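Local structure of protein BONZAI 1 (Arabidopsis thaliana, 6KXT) at residues Thr14-Arg19 and Ser105-Leu110; Phe18-Leu23 and Pro34-Ser39. The protein negatively regulates cell death and defence responses in Arabidopsis, binds phospholipids in a calcium-dependent manner, and is represented here by its second C2 domain. All blocks are in the same frame, centred on the assembly; numbering follows the deposited sequence. Where two conformers were deposited one is given.

Contact 1: Thr14-Arg19 and Ser105-Leu110; sequences TEIVFR and SDLEKL
Leu107 of helix 105-110 faces Ile16 and Phe18 of strand 14-19, and one methyl group, Leu107 CD1, makes both contacts. The interaction is entirely apolar and small, burying 103 Å² over the two sides. Ile16 CD1 lies 3.9 Å from Leu107 CD1, methyl against methyl, with the two side chains crossing at about a right angle. The phenyl ring of Phe18 offers its far edge to the same methyl: Leu107 CD1 sits close to the ring plane, 3.9 Å from Phe18 CZ and 4.0 Å from Phe18 CE1. This is edge packing, not a methyl resting on the ring face. Leu107 reaches both partners because its CD1 is anti to CA (chi2 -179°), which carries that methyl to the far end of an extended side chain.

Within the strand, the two receiving side chains also pack on each other. The other branch of Ile16 turns to its aromatic neighbour, and Ile16 CG2 lies 3.6 Å above the Phe18 ring plane, over the centre of the ring. Ile16 thus divides its methyls between helix and ring. Leu104, from the start of the same helix, also touches Ile16, while Val67 and Leu135 from the two flanking strands touch Phe18.

Polar interactions lie to the sides of this apolar patch. Glu108 forms a salt bridge with Lys77, and Asp106 OD2 accepts a hydrogen bond from the backbone N of Ser103, just ahead of the helix. On the strand, Arg19 pairs with Asp138 and makes a cation-pi contact with Phe136.

Helix 104-113 connects strand 95-102 of one sheet to strand 117-121 of the other, so Leu107 joins this inter-sheet connection to the hydrophobic interior of the C2 beta-sandwich.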
loop_
_atom_site.group_PDB
_atom_site.type_symbol
_atom_site.label_atom_id
_atom_site.label_comp_id
_atom_site.label_asym_id
_atom_site.label_seq_id
_atom_site.Cartn_x
_atom_site.Cartn_y
_atom_site.Cartn_z
ATOM N N THR A 14 8.439 10.913 0.741
ATOM C CA THR A 14 6.995 10.952 1.013
ATOM C C THR A 14 6.701 10.150 2.290
ATOM O O THR A 14 7.039 8.943 2.336
ATOM C CB THR A 14 6.208 10.440 -0.191
ATOM O OG1 THR A 14 6.580 11.212 -1.335
ATOM C CG2 THR A 14 4.720 10.569 0.015
ATOM N N GLU A 15 6.062 10.779 3.255
ATOM C CA GLU A 15 5.614 10.109 4.490
ATOM C C GLU A 15 4.121 9.815 4.323
ATOM O O GLU A 15 3.325 10.746 4.057
ATOM C CB GLU A 15 5.877 11.045 5.666
ATOM C CG GLU A 15 5.376 10.434 6.959
ATOM C CD GLU A 15 5.629 11.278 8.197
ATOM O OE1 GLU A 15 6.302 12.316 8.067
ATOM O OE2 GLU A 15 5.178 10.882 9.268
ATOM N N ILE A 16 3.716 8.570 4.537
ATOM C CA ILE A 16 2.323 8.119 4.313
ATOM C C ILE A 16 1.834 7.330 5.501
ATOM O O ILE A 16 2.528 6.407 5.973
ATOM C CB ILE A 16 2.185 7.268 3.028
ATOM C CG1 ILE A 16 2.807 7.988 1.828
ATOM C CG2 ILE A 16 0.698 6.918 2.832
ATOM C CD1 ILE A 16 2.589 7.305 0.484
ATOM N N VAL A 17 0.669 7.686 6.013
ATOM C CA VAL A 17 -0.062 6.871 7.023
ATOM C C VAL A 17 -1.205 6.210 6.252
ATOM O O VAL A 17 -2.103 6.912 5.723
ATOM C CB VAL A 17 -0.564 7.685 8.224
ATOM C CG1 VAL A 17 -1.510 6.837 9.076
ATOM C CG2 VAL A 17 0.594 8.229 9.050
ATOM N N PHE A 18 -1.199 4.895 6.189
ATOM C CA PHE A 18 -2.239 4.040 5.606
ATOM C C PHE A 18 -3.191 3.530 6.669
ATOM O O PHE A 18 -2.798 3.244 7.799
ATOM C CB PHE A 18 -1.609 2.830 4.916
ATOM C CG PHE A 18 -0.810 3.140 3.677
ATOM C CD1 PHE A 18 -1.473 3.505 2.512
ATOM C CD2 PHE A 18 0.559 2.987 3.639
ATOM C CE1 PHE A 18 -0.766 3.691 1.327
ATOM C CE2 PHE A 18 1.260 3.167 2.449
ATOM C CZ PHE A 18 0.594 3.539 1.309
ATOM N N ARG A 19 -4.452 3.437 6.266
ATOM C CA ARG A 19 -5.529 2.902 7.120
ATOM C C ARG A 19 -6.354 1.951 6.264
ATOM O O ARG A 19 -6.565 2.242 5.054
ATOM C CB ARG A 19 -6.386 4.055 7.630
ATOM C CG ARG A 19 -7.686 3.613 8.273
ATOM C CD ARG A 19 -8.352 4.853 8.883
ATOM N NE ARG A 19 -8.881 5.828 7.920
ATOM C CZ ARG A 19 -10.075 5.740 7.366
ATOM N NH1 ARG A 19 -10.859 4.694 7.589
ATOM N NH2 ARG A 19 -10.504 6.708 6.572
ATOM N N SER A 105 1.318 9.748 -6.739
ATOM C CA SER A 105 0.427 10.850 -7.174
ATOM C C SER A 105 -1.021 10.449 -6.868
ATOM O O SER A 105 -1.846 11.273 -6.390
ATOM C CB SER A 105 0.683 11.142 -8.647
ATOM O OG SER A 105 -0.171 12.181 -9.044
ATOM N N ASP A 106 -1.387 9.223 -7.165
ATOM C CA ASP A 106 -2.751 8.702 -6.916
ATOM C C ASP A 106 -3.042 8.639 -5.417
ATOM O O ASP A 106 -4.133 9.081 -4.975
ATOM C CB ASP A 106 -2.868 7.277 -7.457
ATOM C CG ASP A 106 -2.805 7.097 -8.957
ATOM O OD1 ASP A 106 -3.075 8.065 -9.686
ATOM O OD2 ASP A 106 -2.489 5.938 -9.384
ATOM N N LEU A 107 -2.094 8.194 -4.618
ATOM C CA LEU A 107 -2.310 8.141 -3.156
ATOM C C LEU A 107 -2.538 9.553 -2.624
ATOM O O LEU A 107 -3.346 9.735 -1.722
ATOM C CB LEU A 107 -1.107 7.481 -2.496
ATOM C CG LEU A 107 -0.894 5.996 -2.861
ATOM C CD1 LEU A 107 0.310 5.471 -2.105
ATOM C CD2 LEU A 107 -2.134 5.129 -2.603
ATOM N N GLU A 108 -1.826 10.554 -3.133
ATOM C CA GLU A 108 -2.038 11.946 -2.690
ATOM C C GLU A 108 -3.461 12.371 -3.054
ATOM O O GLU A 108 -4.093 13.029 -2.221
ATOM C CB GLU A 108 -0.988 12.818 -3.343
ATOM C CG GLU A 108 -1.046 14.263 -2.905
ATOM C CD GLU A 108 0.088 15.123 -3.474
ATOM O OE1 GLU A 108 0.546 14.840 -4.547
ATOM O OE2 GLU A 108 0.456 16.065 -2.782
ATOM N N LYS A 109 -3.954 12.006 -4.222
ATOM C CA LYS A 109 -5.326 12.394 -4.637
ATOM C C LYS A 109 -6.346 11.726 -3.701
ATOM O O LYS A 109 -7.319 12.401 -3.295
ATOM C CB LYS A 109 -5.515 12.081 -6.111
ATOM C CG LYS A 109 -4.720 12.970 -7.057
ATOM C CD LYS A 109 -4.801 12.403 -8.442
ATOM C CE LYS A 109 -4.081 13.243 -9.467
ATOM N NZ LYS A 109 -2.610 13.170 -9.347
ATOM N N LEU A 110 -6.154 10.469 -3.327
ATOM C CA LEU A 110 -7.097 9.821 -2.385
ATOM C C LEU A 110 -7.074 10.599 -1.075
ATOM O O LEU A 110 -8.158 10.866 -0.482
ATOM C CB LEU A 110 -6.677 8.374 -2.088
ATOM C CG LEU A 110 -6.818 7.398 -3.234
ATOM C CD1 LEU A 110 -6.103 6.107 -2.897
ATOM C CD2 LEU A 110 -8.272 7.139 -3.569
#

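Contact 2: Phe18-Leu23 and Pro34-Ser39; sequences FRCSNL and PFLVVS
The interior of the C2 beta-sandwich is formed here by strands from its two facing sheets, 18-21 from one and 34-39 from the other. Their local axes come within 9.3 Å and their directions differ by 129°, so they meet through side chains, as layers of a sandwich.

Leu36 is the central residue on its strand. It has a second conformer, so its contacts are those of the one described and their closeness is less certain. Leu36 CD1 lies against the start of the Phe18 side chain, 3.4 Å from Phe18 CB and 3.5 Å from Phe18 CG, and approaches the ring obliquely. Its other methyl, Leu36 CD2, makes a looser contact with the sulfur of Cys20, at 4.4 Å from Cys20 SG. Farther out, Phe18 CE2 lies 4.3 Å from Val38 CG2, again at an oblique approach to the ring. In this conformer Phe18 spans Leu36 and Val38, two residues pointing into the core from one strand.

A separate apolar contact forms where the first strand has given way to loop. Leu23 CD1 meets the ring of Pro34, 3.8 Å from Pro34 CB and 3.9 Å from Pro34 CG. With CD1 anti to CA (chi2 -174°), Leu23 carries this methyl to the Pro34 ring. Trp64 touches both Cys20 and Leu36, while Cys85 packs on Pro34 and Leu36 and Leu135 on Cys20.

Leu23 and Pro34 flank the connection between the two strands, which probably corresponds to the first of the loops that bind calcium in canonical C2 domains; their contact joins the two ends of that loop.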
loop_
_atom_site.group_PDB
_atom_site.type_symbol
_atom_site.label_atom_id
_atom_site.label_comp_id
_atom_site.label_asym_id
_atom_site.label_seq_id
_atom_site.Cartn_x
_atom_site.Cartn_y
_atom_site.Cartn_z
ATOM N N PHE A 18 -1.199 4.895 6.189
ATOM C CA PHE A 18 -2.239 4.040 5.606
ATOM C C PHE A 18 -3.191 3.530 6.669
ATOM O O PHE A 18 -2.798 3.244 7.799
ATOM C CB PHE A 18 -1.609 2.830 4.916
ATOM C CG PHE A 18 -0.810 3.140 3.677
ATOM C CD1 PHE A 18 -1.473 3.505 2.512
ATOM C CD2 PHE A 18 0.559 2.987 3.639
ATOM C CE1 PHE A 18 -0.766 3.691 1.327
ATOM C CE2 PHE A 18 1.260 3.167 2.449
ATOM C CZ PHE A 18 0.594 3.539 1.309
ATOM N N ARG A 19 -4.452 3.437 6.266
ATOM C CA ARG A 19 -5.529 2.902 7.120
ATOM C C ARG A 19 -6.354 1.951 6.264
ATOM O O ARG A 19 -6.565 2.242 5.054
ATOM C CB ARG A 19 -6.386 4.055 7.630
ATOM C CG ARG A 19 -7.686 3.613 8.273
ATOM C CD ARG A 19 -8.352 4.853 8.883
ATOM N NE ARG A 19 -8.881 5.828 7.920
ATOM C CZ ARG A 19 -10.075 5.740 7.366
ATOM N NH1 ARG A 19 -10.859 4.694 7.589
ATOM N NH2 ARG A 19 -10.504 6.708 6.572
ATOM N N CYS A 20 -6.879 0.872 6.826
ATOM C CA CYS A 20 -7.865 0.030 6.155
ATOM C C CYS A 20 -9.181 0.033 6.921
ATOM O O CYS A 20 -9.158 0.199 8.178
ATOM C CB CYS A 20 -7.419 -1.402 5.954
ATOM S SG CYS A 20 -5.933 -1.528 4.930
ATOM N N SER A 21 -10.260 -0.141 6.158
ATOM C CA SER A 21 -11.635 -0.264 6.683
ATOM C C SER A 21 -12.184 -1.651 6.347
ATOM O O SER A 21 -12.125 -2.028 5.175
ATOM C CB SER A 21 -12.480 0.828 6.100
ATOM O OG SER A 21 -13.691 0.970 6.805
ATOM N N ASN A 22 -12.726 -2.363 7.337
ATOM C CA ASN A 22 -13.658 -3.499 7.122
ATOM C C ASN A 22 -12.908 -4.652 6.433
ATOM O O ASN A 22 -13.451 -5.241 5.500
ATOM C CB ASN A 22 -14.937 -3.012 6.411
ATOM C CG ASN A 22 -16.095 -4.002 6.405
ATOM O OD1 ASN A 22 -16.186 -4.885 7.258
ATOM N ND2 ASN A 22 -16.991 -3.872 5.426
ATOM N N LEU A 23 -11.704 -5.010 6.896
ATOM C CA LEU A 23 -11.053 -6.218 6.368
ATOM C C LEU A 23 -11.957 -7.429 6.635
ATOM O O LEU A 23 -12.593 -7.501 7.708
ATOM C CB LEU A 23 -9.693 -6.417 7.032
ATOM C CG LEU A 23 -8.694 -5.289 6.822
ATOM C CD1 LEU A 23 -7.373 -5.706 7.413
ATOM C CD2 LEU A 23 -8.545 -4.974 5.321
ATOM N N PRO A 34 -3.006 -7.974 10.078
ATOM C CA PRO A 34 -2.592 -7.384 8.829
ATOM C C PRO A 34 -1.344 -6.494 8.901
ATOM O O PRO A 34 -1.050 -5.877 9.894
ATOM C CB PRO A 34 -3.788 -6.498 8.463
ATOM C CG PRO A 34 -4.344 -6.082 9.788
ATOM C CD PRO A 34 -4.155 -7.305 10.664
ATOM N N PHE A 35 -0.666 -6.501 7.778
ATOM C CA PHE A 35 0.420 -5.579 7.436
ATOM C C PHE A 35 0.322 -5.273 5.948
ATOM O O PHE A 35 -0.380 -5.972 5.165
ATOM C CB PHE A 35 1.780 -6.206 7.812
ATOM C CG PHE A 35 2.246 -7.403 7.035
ATOM C CD1 PHE A 35 1.698 -8.653 7.263
ATOM C CD2 PHE A 35 3.206 -7.293 6.039
ATOM C CE1 PHE A 35 2.111 -9.762 6.549
ATOM C CE2 PHE A 35 3.663 -8.418 5.351
ATOM C CZ PHE A 35 3.099 -9.645 5.597
ATOM N N LEU A 36 0.979 -4.153 5.594
ATOM C CA LEU A 36 1.043 -3.726 4.175
ATOM C C LEU A 36 2.469 -3.860 3.654
ATOM O O LEU A 36 3.440 -3.608 4.405
ATOM C CB LEU A 36 0.629 -2.264 3.950
ATOM C CG LEU A 36 -0.738 -1.849 4.441
ATOM C CD1 LEU A 36 -0.967 -0.369 4.132
ATOM C CD2 LEU A 36 -1.798 -2.701 3.810
ATOM N N VAL A 37 2.593 -4.215 2.402
ATOM C CA VAL A 37 3.880 -4.206 1.672
ATOM C C VAL A 37 3.666 -3.333 0.438
ATOM O O VAL A 37 2.702 -3.506 -0.312
ATOM C CB VAL A 37 4.296 -5.629 1.270
ATOM C CG1 VAL A 37 5.554 -5.577 0.437
ATOM C CG2 VAL A 37 4.434 -6.501 2.520
ATOM N N VAL A 38 4.568 -2.374 0.243
ATOM C CA VAL A 38 4.638 -1.556 -0.991
ATOM C C VAL A 38 5.749 -2.102 -1.858
ATOM O O VAL A 38 6.851 -2.319 -1.321
ATOM C CB VAL A 38 4.873 -0.088 -0.650
ATOM C CG1 VAL A 38 4.899 0.742 -1.902
ATOM C CG2 VAL A 38 3.782 0.436 0.263
ATOM N N SER A 39 5.452 -2.378 -3.108
ATOM C CA SER A 39 6.442 -2.998 -4.027
ATOM C C SER A 39 6.514 -2.228 -5.337
ATOM O O SER A 39 5.522 -1.779 -5.942
ATOM C CB SER A 39 6.127 -4.468 -4.288
ATOM O OG SER A 39 5.998 -5.138 -3.071
#

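Overall arrangement
Contacts 1 and 2 share strand 13-21, and their centres lie about 12 Å apart. Phe18 belongs to both: it receives helix 104-113 in contact 1 and the facing sheet in contact 2. Leu107 CD1 and Val38 CG2 are 6.6 Å apart and do not touch; Phe18 contacts both. The strand passes the helix and then runs on towards the 22-33 loop, with 19.6 Å between the CA atoms of Leu107 and Pro34. Contact 2 reaches the end that, by analogy with other C2 domains, probably binds calcium and membrane, whereas contact 1 lies farther from that loop.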